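Local coordinates for coat protein (Sulfolobus turreted icosahedral virus, PDB 2BBD), which builds the icosahedral shell of an archaeal virus as its major coat protein, with a double jelly-roll design probably inherited from an ancestor shared with eukaryotic and bacterial viruses, at residues I200-L205 with I293-A298; G208-R213 with V310-P315; L215-N220 with N304-Y309; I225-P230 with S267-I272; Q258-V263 with D274-F279. All blocks are in the same frame, centred on the assembly; numbering follows the deposited sequence.

Contact 1: residues I200-L205 with I293-A298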
# COMPACT_ATOMS: atom_id res chain seq x y z
N ILE A 200 -13.69 19.59 0.42
CA ILE A 200 -13.98 19.65 1.84
C ILE A 200 -12.99 18.76 2.59
O ILE A 200 -12.42 17.83 2.03
CB ILE A 200 -15.42 19.20 2.14
CG1 ILE A 200 -15.60 17.72 1.81
CG2 ILE A 200 -16.40 20.04 1.32
CD1 ILE A 200 -16.95 17.19 2.20
N HIS A 201 -12.78 19.07 3.87
CA HIS A 201 -11.84 18.34 4.72
C HIS A 201 -12.09 16.84 4.85
O HIS A 201 -13.17 16.41 5.26
CB HIS A 201 -11.83 18.95 6.12
CG HIS A 201 -10.98 18.19 7.09
ND1 HIS A 201 -9.61 18.35 7.15
CD2 HIS A 201 -11.29 17.24 8.00
CE1 HIS A 201 -9.11 17.53 8.06
NE2 HIS A 201 -10.11 16.85 8.59
N VAL A 202 -11.07 16.05 4.50
CA VAL A 202 -11.15 14.61 4.63
C VAL A 202 -10.42 14.20 5.92
O VAL A 202 -11.01 13.62 6.83
CB VAL A 202 -10.50 13.90 3.43
CG1 VAL A 202 -10.64 12.39 3.58
CG2 VAL A 202 -11.15 14.38 2.14
N ALA A 203 -9.13 14.52 6.00
CA ALA A 203 -8.32 14.20 7.17
C ALA A 203 -7.05 15.04 7.26
O ALA A 203 -6.69 15.73 6.31
CB ALA A 203 -7.94 12.71 7.15
N TYR A 204 -6.39 14.98 8.41
CA TYR A 204 -5.13 15.68 8.63
C TYR A 204 -4.03 14.64 8.52
O TYR A 204 -4.24 13.48 8.88
CB TYR A 204 -5.07 16.30 10.03
CG TYR A 204 -6.04 17.44 10.27
CD1 TYR A 204 -5.84 18.70 9.69
CD2 TYR A 204 -7.16 17.26 11.07
CE1 TYR A 204 -6.74 19.74 9.91
CE2 TYR A 204 -8.05 18.29 11.31
CZ TYR A 204 -7.84 19.53 10.72
OH TYR A 204 -8.76 20.53 10.94
N LEU A 205 -2.87 15.03 8.01
CA LEU A 205 -1.76 14.10 7.92
C LEU A 205 -1.09 14.16 9.29
O LEU A 205 -0.79 15.25 9.79
CB LEU A 205 -0.74 14.52 6.86
CG LEU A 205 -1.21 14.84 5.44
CD1 LEU A 205 -0.02 14.71 4.51
CD2 LEU A 205 -2.33 13.91 5.02
N ILE A 293 -1.77 20.03 8.37
CA ILE A 293 -1.94 19.82 6.94
C ILE A 293 -3.05 18.80 6.72
O ILE A 293 -3.05 17.72 7.31
CB ILE A 293 -0.63 19.31 6.29
CG1 ILE A 293 0.53 20.25 6.67
CG2 ILE A 293 -0.79 19.29 4.78
CD1 ILE A 293 1.87 19.87 6.04
N GLU A 294 -4.00 19.17 5.87
CA GLU A 294 -5.15 18.34 5.56
C GLU A 294 -5.24 18.08 4.07
O GLU A 294 -4.67 18.83 3.27
CB GLU A 294 -6.44 19.06 5.98
CG GLU A 294 -6.53 20.47 5.40
CD GLU A 294 -7.91 21.10 5.50
OE1 GLU A 294 -8.65 20.81 6.47
OE2 GLU A 294 -8.26 21.91 4.61
N TYR A 295 -5.93 17.02 3.69
CA TYR A 295 -6.16 16.76 2.27
C TYR A 295 -7.68 16.82 2.15
O TYR A 295 -8.41 16.33 3.02
CB TYR A 295 -5.55 15.42 1.82
CG TYR A 295 -6.35 14.16 2.07
CD1 TYR A 295 -7.30 13.72 1.16
CD2 TYR A 295 -6.09 13.37 3.19
CE1 TYR A 295 -7.98 12.52 1.35
CE2 TYR A 295 -6.75 12.16 3.39
CZ TYR A 295 -7.69 11.75 2.47
OH TYR A 295 -8.36 10.56 2.67
N ASP A 296 -8.15 17.48 1.09
CA ASP A 296 -9.58 17.68 0.86
C ASP A 296 -10.02 17.17 -0.50
O ASP A 296 -9.23 17.13 -1.45
CB ASP A 296 -9.91 19.17 0.95
CG ASP A 296 -9.26 19.85 2.15
OD1 ASP A 296 -8.83 21.01 2.00
OD2 ASP A 296 -9.19 19.23 3.23
N LEU A 297 -11.29 16.79 -0.60
CA LEU A 297 -11.82 16.31 -1.85
C LEU A 297 -13.18 16.90 -2.20
O LEU A 297 -13.95 17.29 -1.33
CB LEU A 297 -11.94 14.78 -1.83
CG LEU A 297 -10.68 13.92 -1.70
CD1 LEU A 297 -11.11 12.45 -1.59
CD2 LEU A 297 -9.76 14.13 -2.90
N ALA A 298 -13.45 16.98 -3.50
CA ALA A 298 -14.73 17.44 -4.00
C ALA A 298 -15.30 16.18 -4.61
O ALA A 298 -14.70 15.61 -5.53
CB ALA A 298 -14.54 18.51 -5.08
O HOH W 1 -0.82 18.01 10.11

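Contact 2: residues G208-R213 with V310-P315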
# COMPACT_ATOMS: atom_id res chain seq x y z
N GLY A 208 5.37 13.11 12.50
CA GLY A 208 6.16 11.99 12.98
C GLY A 208 6.64 11.07 11.88
O GLY A 208 7.20 10.00 12.14
N GLN A 209 6.40 11.47 10.63
CA GLN A 209 6.83 10.66 9.50
C GLN A 209 7.09 11.56 8.29
O GLN A 209 6.72 12.73 8.28
CB GLN A 209 5.76 9.61 9.15
CG GLN A 209 4.42 10.20 8.75
CD GLN A 209 3.33 9.14 8.56
OE1 GLN A 209 3.06 8.72 7.43
NE2 GLN A 209 2.71 8.71 9.66
N ILE A 210 7.74 10.99 7.29
CA ILE A 210 8.06 11.70 6.06
C ILE A 210 7.18 11.09 4.97
O ILE A 210 7.27 9.89 4.70
CB ILE A 210 9.56 11.53 5.73
CG1 ILE A 210 10.40 12.09 6.88
CG2 ILE A 210 9.90 12.24 4.43
CD1 ILE A 210 11.86 11.70 6.84
N TYR A 211 6.32 11.92 4.37
CA TYR A 211 5.39 11.48 3.32
C TYR A 211 5.99 11.52 1.93
O TYR A 211 6.45 12.56 1.45
CB TYR A 211 4.13 12.34 3.36
CG TYR A 211 3.29 12.14 4.59
CD1 TYR A 211 2.13 11.36 4.56
CD2 TYR A 211 3.66 12.70 5.82
CE1 TYR A 211 1.37 11.14 5.70
CE2 TYR A 211 2.91 12.49 6.97
CZ TYR A 211 1.77 11.71 6.90
OH TYR A 211 1.04 11.47 8.05
N LYS A 212 5.98 10.37 1.26
CA LYS A 212 6.52 10.29 -0.08
C LYS A 212 5.37 10.41 -1.08
O LYS A 212 5.38 11.28 -1.95
CB LYS A 212 7.28 8.98 -0.28
CG LYS A 212 7.85 8.81 -1.67
CD LYS A 212 8.65 7.51 -1.78
CE LYS A 212 9.13 7.30 -3.21
NZ LYS A 212 9.73 5.95 -3.41
N ARG A 213 4.37 9.54 -0.96
CA ARG A 213 3.24 9.62 -1.86
C ARG A 213 1.96 9.13 -1.21
O ARG A 213 1.99 8.32 -0.27
CB ARG A 213 3.51 8.84 -3.15
CG ARG A 213 3.66 7.35 -2.96
CD ARG A 213 4.11 6.71 -4.25
NE ARG A 213 5.32 7.36 -4.75
CZ ARG A 213 6.23 6.76 -5.50
NH1 ARG A 213 6.08 5.49 -5.86
NH2 ARG A 213 7.31 7.43 -5.89
N VAL A 310 2.29 6.24 1.60
CA VAL A 310 3.59 5.62 1.45
C VAL A 310 4.56 6.59 2.11
O VAL A 310 5.02 7.54 1.48
CB VAL A 310 3.95 5.41 -0.03
CG1 VAL A 310 5.34 4.82 -0.12
CG2 VAL A 310 2.93 4.48 -0.69
N SER A 311 4.84 6.34 3.39
CA SER A 311 5.74 7.18 4.17
C SER A 311 6.88 6.37 4.81
O SER A 311 6.89 5.14 4.75
CB SER A 311 4.96 7.88 5.29
OG SER A 311 3.90 8.67 4.78
N TYR A 312 7.84 7.07 5.40
CA TYR A 312 8.96 6.44 6.09
C TYR A 312 9.39 7.29 7.28
O TYR A 312 9.04 8.47 7.38
CB TYR A 312 10.14 6.21 5.15
CG TYR A 312 10.66 7.44 4.44
CD1 TYR A 312 10.08 7.88 3.25
CD2 TYR A 312 11.73 8.16 4.96
CE1 TYR A 312 10.56 8.99 2.59
CE2 TYR A 312 12.23 9.29 4.30
CZ TYR A 312 11.63 9.70 3.12
OH TYR A 312 12.09 10.82 2.46
N VAL A 313 10.15 6.68 8.18
CA VAL A 313 10.62 7.36 9.38
C VAL A 313 12.08 7.02 9.60
O VAL A 313 12.52 5.90 9.31
CB VAL A 313 9.83 6.90 10.63
CG1 VAL A 313 10.45 7.50 11.89
CG2 VAL A 313 8.38 7.30 10.51
N LEU A 314 12.83 7.99 10.10
CA LEU A 314 14.25 7.79 10.41
C LEU A 314 14.31 7.62 11.92
O LEU A 314 14.07 8.56 12.67
CB LEU A 314 15.08 9.01 10.01
CG LEU A 314 14.96 9.51 8.57
CD1 LEU A 314 16.07 10.52 8.33
CD2 LEU A 314 15.07 8.36 7.59
N PRO A 315 14.63 6.40 12.38
CA PRO A 315 14.70 6.15 13.82
C PRO A 315 15.73 7.03 14.55
O PRO A 315 15.60 7.27 15.75
CB PRO A 315 15.01 4.66 13.90
CG PRO A 315 15.80 4.42 12.65
CD PRO A 315 15.04 5.21 11.62

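Contact 3: residues L215-N220 with N304-Y309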
# COMPACT_ATOMS: atom_id res chain seq x y z
N LEU A 215 -1.88 7.51 -2.01
CA LEU A 215 -2.81 6.89 -2.93
C LEU A 215 -4.20 7.12 -2.36
O LEU A 215 -4.47 6.79 -1.21
CB LEU A 215 -2.58 5.38 -3.05
CG LEU A 215 -3.77 4.63 -3.67
CD1 LEU A 215 -4.05 5.15 -5.08
CD2 LEU A 215 -3.49 3.12 -3.69
N VAL A 216 -5.07 7.72 -3.17
CA VAL A 216 -6.42 7.98 -2.73
C VAL A 216 -7.41 7.35 -3.68
O VAL A 216 -7.30 7.50 -4.89
CB VAL A 216 -6.73 9.50 -2.69
CG1 VAL A 216 -8.17 9.71 -2.20
CG2 VAL A 216 -5.72 10.22 -1.79
N TYR A 217 -8.38 6.63 -3.12
CA TYR A 217 -9.42 6.04 -3.94
C TYR A 217 -10.73 6.20 -3.19
O TYR A 217 -10.76 6.23 -1.97
CB TYR A 217 -9.15 4.58 -4.31
CG TYR A 217 -8.97 3.63 -3.16
CD1 TYR A 217 -7.75 3.53 -2.50
CD2 TYR A 217 -10.00 2.78 -2.77
CE1 TYR A 217 -7.55 2.59 -1.48
CE2 TYR A 217 -9.82 1.84 -1.75
CZ TYR A 217 -8.59 1.75 -1.11
OH TYR A 217 -8.39 0.81 -0.12
N VAL A 218 -11.81 6.32 -3.95
CA VAL A 218 -13.13 6.54 -3.38
C VAL A 218 -14.14 5.47 -3.77
O VAL A 218 -14.18 5.01 -4.90
CB VAL A 218 -13.63 7.94 -3.83
CG1 VAL A 218 -14.93 8.26 -3.17
CG2 VAL A 218 -12.58 8.99 -3.47
N ILE A 219 -14.96 5.07 -2.81
CA ILE A 219 -15.96 4.04 -3.05
C ILE A 219 -17.38 4.58 -3.03
O ILE A 219 -17.81 5.23 -2.07
CB ILE A 219 -15.88 2.91 -1.98
CG1 ILE A 219 -14.48 2.28 -1.97
CG2 ILE A 219 -16.94 1.86 -2.26
CD1 ILE A 219 -14.06 1.63 -3.27
N ASN A 220 -18.11 4.30 -4.10
CA ASN A 220 -19.50 4.71 -4.26
C ASN A 220 -20.33 3.47 -3.87
O ASN A 220 -20.03 2.36 -4.31
CB ASN A 220 -19.74 5.11 -5.73
CG ASN A 220 -21.18 5.48 -6.03
OD1 ASN A 220 -22.07 4.63 -6.01
ND2 ASN A 220 -21.41 6.75 -6.33
N ASN A 304 -17.12 6.84 0.64
CA ASN A 304 -16.15 6.53 1.67
C ASN A 304 -14.80 6.70 0.98
O ASN A 304 -14.62 6.27 -0.17
CB ASN A 304 -16.38 5.12 2.19
CG ASN A 304 -17.65 5.01 3.02
OD1 ASN A 304 -18.02 5.95 3.72
ND2 ASN A 304 -18.31 3.86 2.95
N VAL A 305 -13.88 7.35 1.66
CA VAL A 305 -12.56 7.62 1.12
C VAL A 305 -11.45 6.81 1.78
O VAL A 305 -11.43 6.64 3.00
CB VAL A 305 -12.22 9.13 1.26
CG1 VAL A 305 -10.88 9.44 0.58
CG2 VAL A 305 -13.37 9.98 0.69
N TYR A 306 -10.51 6.35 0.97
CA TYR A 306 -9.39 5.57 1.47
C TYR A 306 -8.07 6.18 1.06
O TYR A 306 -7.83 6.44 -0.12
CB TYR A 306 -9.50 4.15 0.96
CG TYR A 306 -10.73 3.48 1.50
CD1 TYR A 306 -10.74 2.95 2.79
CD2 TYR A 306 -11.90 3.45 0.75
CE1 TYR A 306 -11.90 2.42 3.32
CE2 TYR A 306 -13.06 2.93 1.27
CZ TYR A 306 -13.06 2.41 2.55
OH TYR A 306 -14.23 1.90 3.07
N SER A 307 -7.22 6.42 2.05
CA SER A 307 -5.92 7.00 1.81
C SER A 307 -4.78 6.08 2.26
O SER A 307 -4.64 5.77 3.45
CB SER A 307 -5.82 8.33 2.55
OG SER A 307 -4.54 8.90 2.40
N LEU A 308 -3.99 5.62 1.30
CA LEU A 308 -2.85 4.75 1.59
C LEU A 308 -1.60 5.61 1.51
O LEU A 308 -1.19 6.06 0.43
CB LEU A 308 -2.79 3.60 0.59
CG LEU A 308 -1.79 2.47 0.88
CD1 LEU A 308 -2.13 1.25 0.04
CD2 LEU A 308 -0.38 2.94 0.59
N TYR A 309 -0.99 5.84 2.67
CA TYR A 309 0.22 6.66 2.77
C TYR A 309 1.54 5.91 2.64
O TYR A 309 1.87 5.06 3.47
CB TYR A 309 0.22 7.40 4.10
CG TYR A 309 -0.87 8.42 4.21
CD1 TYR A 309 -0.80 9.61 3.49
CD2 TYR A 309 -1.95 8.22 5.05
CE1 TYR A 309 -1.78 10.58 3.62
CE2 TYR A 309 -2.94 9.18 5.19
CZ TYR A 309 -2.84 10.35 4.48
OH TYR A 309 -3.81 11.31 4.63

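Contact 4: residues I225-P230 with S267-I272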
# COMPACT_ATOMS: atom_id res chain seq x y z
N ILE A 225 -15.73 1.11 -6.65
CA ILE A 225 -14.56 1.92 -7.00
C ILE A 225 -14.59 2.38 -8.46
O ILE A 225 -13.77 3.19 -8.88
CB ILE A 225 -13.25 1.11 -6.73
CG1 ILE A 225 -12.06 2.06 -6.61
CG2 ILE A 225 -13.02 0.11 -7.86
CD1 ILE A 225 -10.81 1.39 -6.07
N ASN A 226 -15.53 1.86 -9.24
CA ASN A 226 -15.63 2.26 -10.65
C ASN A 226 -16.63 3.39 -10.77
O ASN A 226 -17.75 3.20 -11.22
CB ASN A 226 -16.08 1.08 -11.51
CG ASN A 226 -15.08 -0.06 -11.48
OD1 ASN A 226 -13.91 0.12 -11.79
ND2 ASN A 226 -15.54 -1.23 -11.07
N ASN A 227 -16.21 4.58 -10.35
CA ASN A 227 -17.05 5.77 -10.38
C ASN A 227 -16.16 6.95 -10.74
O ASN A 227 -14.94 6.83 -10.79
CB ASN A 227 -17.64 5.99 -8.99
CG ASN A 227 -16.59 6.41 -7.97
OD1 ASN A 227 -16.10 7.54 -7.98
ND2 ASN A 227 -16.21 5.48 -7.09
N THR A 228 -16.78 8.10 -10.99
CA THR A 228 -16.05 9.30 -11.33
C THR A 228 -16.53 10.41 -10.42
O THR A 228 -16.76 11.54 -10.86
CB THR A 228 -16.28 9.71 -12.80
OG1 THR A 228 -17.68 9.67 -13.10
CG2 THR A 228 -15.53 8.78 -13.74
N ASP A 229 -16.69 10.09 -9.13
CA ASP A 229 -17.17 11.06 -8.15
C ASP A 229 -16.15 12.12 -7.75
O ASP A 229 -16.52 13.26 -7.47
CB ASP A 229 -17.68 10.37 -6.89
CG ASP A 229 -18.95 9.57 -7.13
OD1 ASP A 229 -19.69 9.89 -8.09
OD2 ASP A 229 -19.21 8.63 -6.36
N PRO A 230 -14.86 11.76 -7.68
CA PRO A 230 -13.92 12.81 -7.28
C PRO A 230 -13.66 13.79 -8.42
O PRO A 230 -13.44 13.39 -9.55
CB PRO A 230 -12.68 12.02 -6.86
CG PRO A 230 -12.73 10.81 -7.72
CD PRO A 230 -14.20 10.44 -7.76
N SER A 267 -8.93 3.38 -12.06
CA SER A 267 -10.35 3.64 -12.26
C SER A 267 -10.52 5.14 -12.21
O SER A 267 -9.56 5.88 -11.97
CB SER A 267 -11.22 2.98 -11.19
OG SER A 267 -11.15 3.67 -9.95
N GLY A 268 -11.74 5.62 -12.44
CA GLY A 268 -11.97 7.04 -12.38
C GLY A 268 -11.96 7.57 -10.96
O GLY A 268 -12.05 8.77 -10.75
N ALA A 269 -11.84 6.69 -9.97
CA ALA A 269 -11.87 7.15 -8.58
C ALA A 269 -10.58 6.95 -7.80
O ALA A 269 -10.60 6.99 -6.56
CB ALA A 269 -13.04 6.48 -7.84
N SER A 270 -9.48 6.75 -8.50
CA SER A 270 -8.19 6.53 -7.85
C SER A 270 -7.12 7.46 -8.40
O SER A 270 -7.06 7.70 -9.60
CB SER A 270 -7.73 5.08 -8.05
OG SER A 270 -7.43 4.84 -9.42
N ALA A 271 -6.26 7.96 -7.51
CA ALA A 271 -5.17 8.84 -7.92
C ALA A 271 -4.04 8.86 -6.89
O ALA A 271 -4.25 8.61 -5.70
CB ALA A 271 -5.69 10.27 -8.16
N ILE A 272 -2.83 9.14 -7.36
CA ILE A 272 -1.67 9.22 -6.48
C ILE A 272 -1.08 10.62 -6.44
O ILE A 272 -0.93 11.28 -7.47
CB ILE A 272 -0.57 8.25 -6.93
CG1 ILE A 272 -1.03 6.80 -6.72
CG2 ILE A 272 0.71 8.56 -6.17
CD1 ILE A 272 -0.08 5.76 -7.28
O HOH W 2 -14.11 4.25 -12.92

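Contact 5: residues Q258-V263 with D274-F279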
# COMPACT_ATOMS: atom_id res chain seq x y z
N GLN A 258 -0.43 9.42 -15.24
CA GLN A 258 -0.23 8.81 -16.55
C GLN A 258 1.20 9.05 -17.01
O GLN A 258 1.87 8.14 -17.50
CB GLN A 258 -1.20 9.43 -17.55
CG GLN A 258 -1.05 8.93 -18.98
CD GLN A 258 -1.86 7.68 -19.24
OE1 GLN A 258 -3.08 7.66 -19.01
NE2 GLN A 258 -1.20 6.63 -19.72
N ALA A 259 1.66 10.28 -16.85
CA ALA A 259 3.01 10.64 -17.25
C ALA A 259 4.01 9.97 -16.33
O ALA A 259 4.96 9.33 -16.78
CB ALA A 259 3.18 12.16 -17.20
N GLU A 260 3.78 10.10 -15.03
CA GLU A 260 4.66 9.53 -14.03
C GLU A 260 4.79 8.01 -14.07
O GLU A 260 5.89 7.48 -14.16
CB GLU A 260 4.21 9.97 -12.64
CG GLU A 260 4.96 9.28 -11.50
CD GLU A 260 6.29 9.95 -11.17
OE1 GLU A 260 7.05 10.29 -12.10
OE2 GLU A 260 6.57 10.12 -9.96
N TYR A 261 3.65 7.31 -14.01
CA TYR A 261 3.63 5.84 -13.99
C TYR A 261 3.45 5.16 -15.32
O TYR A 261 3.46 3.93 -15.40
CB TYR A 261 2.55 5.38 -13.02
CG TYR A 261 2.78 5.92 -11.64
CD1 TYR A 261 3.80 5.40 -10.84
CD2 TYR A 261 2.04 6.99 -11.16
CE1 TYR A 261 4.08 5.94 -9.60
CE2 TYR A 261 2.32 7.54 -9.91
CZ TYR A 261 3.34 7.01 -9.14
OH TYR A 261 3.65 7.55 -7.91
N GLN A 262 3.26 5.97 -16.37
CA GLN A 262 3.10 5.46 -17.72
C GLN A 262 2.01 4.41 -17.82
O GLN A 262 2.20 3.34 -18.40
CB GLN A 262 4.44 4.92 -18.20
CG GLN A 262 5.56 5.94 -17.98
CD GLN A 262 6.95 5.34 -18.01
OE1 GLN A 262 7.90 5.92 -17.48
NE2 GLN A 262 7.08 4.17 -18.63
N VAL A 263 0.85 4.74 -17.26
CA VAL A 263 -0.29 3.84 -17.30
C VAL A 263 -1.55 4.65 -17.01
O VAL A 263 -1.51 5.65 -16.29
CB VAL A 263 -0.13 2.70 -16.24
CG1 VAL A 263 -0.21 3.26 -14.84
CG2 VAL A 263 -1.19 1.63 -16.46
N ASP A 274 2.21 12.48 -5.60
CA ASP A 274 3.63 12.39 -5.30
C ASP A 274 4.02 13.76 -4.75
O ASP A 274 4.17 14.72 -5.50
CB ASP A 274 4.44 12.08 -6.56
CG ASP A 274 4.23 10.65 -7.05
OD1 ASP A 274 3.31 10.42 -7.86
OD2 ASP A 274 4.97 9.76 -6.60
N PHE A 275 4.16 13.82 -3.43
CA PHE A 275 4.49 15.06 -2.74
C PHE A 275 5.70 15.83 -3.26
O PHE A 275 5.65 17.06 -3.33
CB PHE A 275 4.62 14.78 -1.25
CG PHE A 275 3.34 14.28 -0.62
CD1 PHE A 275 2.24 15.12 -0.51
CD2 PHE A 275 3.24 12.96 -0.17
CE1 PHE A 275 1.03 14.65 0.04
CE2 PHE A 275 2.05 12.48 0.37
CZ PHE A 275 0.94 13.33 0.48
N ARG A 276 6.77 15.14 -3.65
CA ARG A 276 7.96 15.84 -4.14
C ARG A 276 7.65 16.69 -5.37
O ARG A 276 8.42 17.58 -5.72
CB ARG A 276 9.07 14.85 -4.49
CG ARG A 276 8.74 13.94 -5.64
CD ARG A 276 9.97 13.20 -6.14
NE ARG A 276 9.63 12.20 -7.15
CZ ARG A 276 8.91 12.44 -8.24
NH1 ARG A 276 8.45 13.67 -8.49
NH2 ARG A 276 8.65 11.46 -9.10
N LYS A 277 6.52 16.41 -6.01
CA LYS A 277 6.12 17.17 -7.19
C LYS A 277 5.48 18.50 -6.79
O LYS A 277 5.20 19.34 -7.64
CB LYS A 277 5.12 16.38 -8.03
CG LYS A 277 5.69 15.18 -8.78
CD LYS A 277 4.60 14.51 -9.59
CE LYS A 277 5.08 13.25 -10.29
NZ LYS A 277 6.10 13.52 -11.34
N TYR A 278 5.25 18.68 -5.49
CA TYR A 278 4.63 19.91 -5.00
C TYR A 278 5.43 20.54 -3.87
O TYR A 278 5.13 21.64 -3.42
CB TYR A 278 3.20 19.63 -4.54
CG TYR A 278 2.31 19.09 -5.63
CD1 TYR A 278 2.31 17.73 -5.95
CD2 TYR A 278 1.49 19.94 -6.36
CE1 TYR A 278 1.50 17.24 -6.97
CE2 TYR A 278 0.68 19.46 -7.38
CZ TYR A 278 0.69 18.11 -7.68
OH TYR A 278 -0.10 17.65 -8.70
N PHE A 279 6.44 19.82 -3.39
CA PHE A 279 7.32 20.31 -2.34
C PHE A 279 8.72 20.04 -2.84
O PHE A 279 8.89 19.30 -3.81
CB PHE A 279 7.10 19.54 -1.03
CG PHE A 279 5.81 19.85 -0.34
CD1 PHE A 279 4.63 19.21 -0.70
CD2 PHE A 279 5.77 20.78 0.70
CE1 PHE A 279 3.44 19.48 -0.05
CE2 PHE A 279 4.58 21.07 1.36
CZ PHE A 279 3.41 20.41 0.99

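Contact 1: residues I200-L205 with I293-A298
ND1 of H201 donates to OE1 of E294 at 2.7 Å, a bent bond (140° at the hydrogen) that meets the carboxylate oxygen from above its plane. Chi1 of 175° puts CG of H201 anti to the backbone N; the imidazole crosses the E294 side chain, whose CB sits at the ring edge. OE2 of E294 is 2.8 Å from OD1 of D296, a proximity that may raise the proton affinity of one acid. The strands themselves pair antiparallel through a classic beta bulge, V202 and A203 both lying opposite Y295. The bulge turns V202 inward: its CB stands over the Y295 ring face, 3.8 Å from the centroid, and CG1 packs tightly on CZ at 3.2 Å, while CG2 touches CG of L297. Branched valine thus fills the step against a flat ring. Strands 200-204 and 293-299 correspond to C and H of a jelly roll; strand 230-237 continues the sheet, and Y295 crosses the sandwich onto V305, S307 and Y309 of strand 303-313.

Contact 2: residues G208-R213 with V310-P315
I210 covers one face of the Y312 ring with its CB, 3.9 Å from the centroid, while CG2 presses on CZ at 3.3 Å and CB of K212 stands at the ring edge. On the other face of the sheet, the Y211 ring carries two polar atoms over one face, OG of S311 and OE1 of Q209. These belong to an antiparallel pair of strands in the BIDG sheet of a jelly roll, interrupted by a classic beta bulge in which K212 and R213 both face V310. The hydroxyl of S311 donates to OE1 of Q209 at 2.8 Å, in the carbonyl plane and on a lone pair; a small serine can lay its hydroxyl over the ring face while making this bond. The phenol oxygens are held by other residues, Y211 OH by Q206 O and Y312 OH by D282. G208 has a positive phi (97°) at which a side chain would press on the preceding carbonyl. At the bulge, V310 O accepts from two amides, K212 N at 3.0 Å and R213 N at 3.2 Å.

Contact 3: residues L215-N220 with N304-Y309
Y217 lays its ring beside Y306 so that CB of Y306, not the second ring, stands over its face, 3.5 Å from the centroid and displaced toward the rim. The two ring planes are nearly parallel, 22° apart, but are slid so far that they barely overlap, with centroids 5.2 Å apart. Chi1 of Y217 (58°) sets CG between the backbone N and the carbonyl carbon. The end of the ring leans to the neighbouring strand, with CZ of Y217 3.3 Å from CB of Y306. I219 continues the row, its CG1 meeting the edge of the Y306 ring at CE2, 3.6 Å away. The slim CG1 methylene suits that edge, and the broad Y217 ring bridges to its hydrogen-bonded partner Y306. Strands 210-219 and 303-313 are neighbours in the BIDG sheet of the jelly roll, joined here in regular antiparallel register by six backbone bonds, that from L215 N to L308 O being almost straight (178°). On the opposite face, beta-branched valines point into the sandwich: CG1 of V216 touches CG1 of V305 at 3.9 Å, and CG2 of V218 meets CG2 of V305 at 4.3 Å. V305 also packs on Y295 and L297 of the facing sheet. The polar ends find partners beyond the pair, Y217 OH with E187 and S307 OG with OE1 of Q214.

Contact 4: residues I225-P230 with S267-I272
S267 and I225 share the hydrogen bond made directly between the two segments: OG of S267 donates to I225 O at 2.9 Å, tilted 32° from the carbonyl plane. OG of S267 also accepts from A269 N at 3.1 Å, closing an ST turn, so serine serves as donor and acceptor at once and ties the type I turn S267-S270 to the loop. A second polar turn lies in the loop itself, where OD1 of N227 takes D229 N at 2.9 Å on a lone pair; this Asx turn fixes the amide while ND2 bonds to G224 O and V218 O. Water adds a bridge, accepting firmly from G268 N and donating only weakly to N227 O. Van der Waals contact centres on A269, whose CB presses against the N227 amide, 3.2 Å from OD1, and meets CD of P230 at 4.1 Å. A small methyl suits this tight site. G268 passes close to T228 and to the N227 carbonyl, where a side chain would collide with both. The loop leads from strand 210-219 to strand 230-237, passing from one sheet to the other, while A269 and A271 pair by backbone bonds with V218 and V216; I225 touches Y217 and I219 and reaches I84 of helix 79-89, and P230 and A271 pack on W250 of helix 250-261.

Contact 5: residues Q258-V263 with D274-F279
Two carboxylates, E260 and D274, meet tip to tip, OE2 of E260 only 3.7 Å from OD2 of D274 and the planes almost perpendicular (83°). Basic and hydroxyl groups round the pair may offset its repulsion. NH2 of R276 forms a short salt bridge to OE2 of E260 at 2.6 Å, the guanidinium plane turned 81° from the carboxylate; K277 adds a weak one, NZ to OE1 of E260 at 3.5 Å. A bend at chi2 (84°) turns CD of E260 off the line of its chain, where the carboxylate meets both bases; its CG rests over the centre of the Y261 ring. The long phenol of Y261 reaches D274, its OH donating to OD1 at 2.9 Å from the syn side and so lying equally near OD2. OD2 of D274 is also salt-bridged to NE of R213. The contact ties the end of helix 250-261 to the 3-10 turn 275-277 that interrupts strand 270-284, while F275 pairs by backbone with K212 and Y278 OH returns to E256 of the helix.

In the fold
All five contacts belong to one jelly roll, the second of the chain. Contact 1 pairs strands 200-204 and 293-299 in one sheet; contacts 2 and 3, centres about 19 Å apart, follow strands 210-219 and 303-313 along the facing sheet. Contacts 1 and 3, centres about 12 Å apart, meet across the sandwich core. Contact 4, its centre about 9 Å from that of contact 3, and contact 5, which brings in helix 250-261, both use strand 270-284, next to 210-219. Along the chain, the segments of contact 1 alternate with those of contacts 2 and 3, and those of 4 with 5. Such interleaving is what the jelly-roll strand order (BIDG and CHEF) produces, joining early and late strands into a compact capsid module.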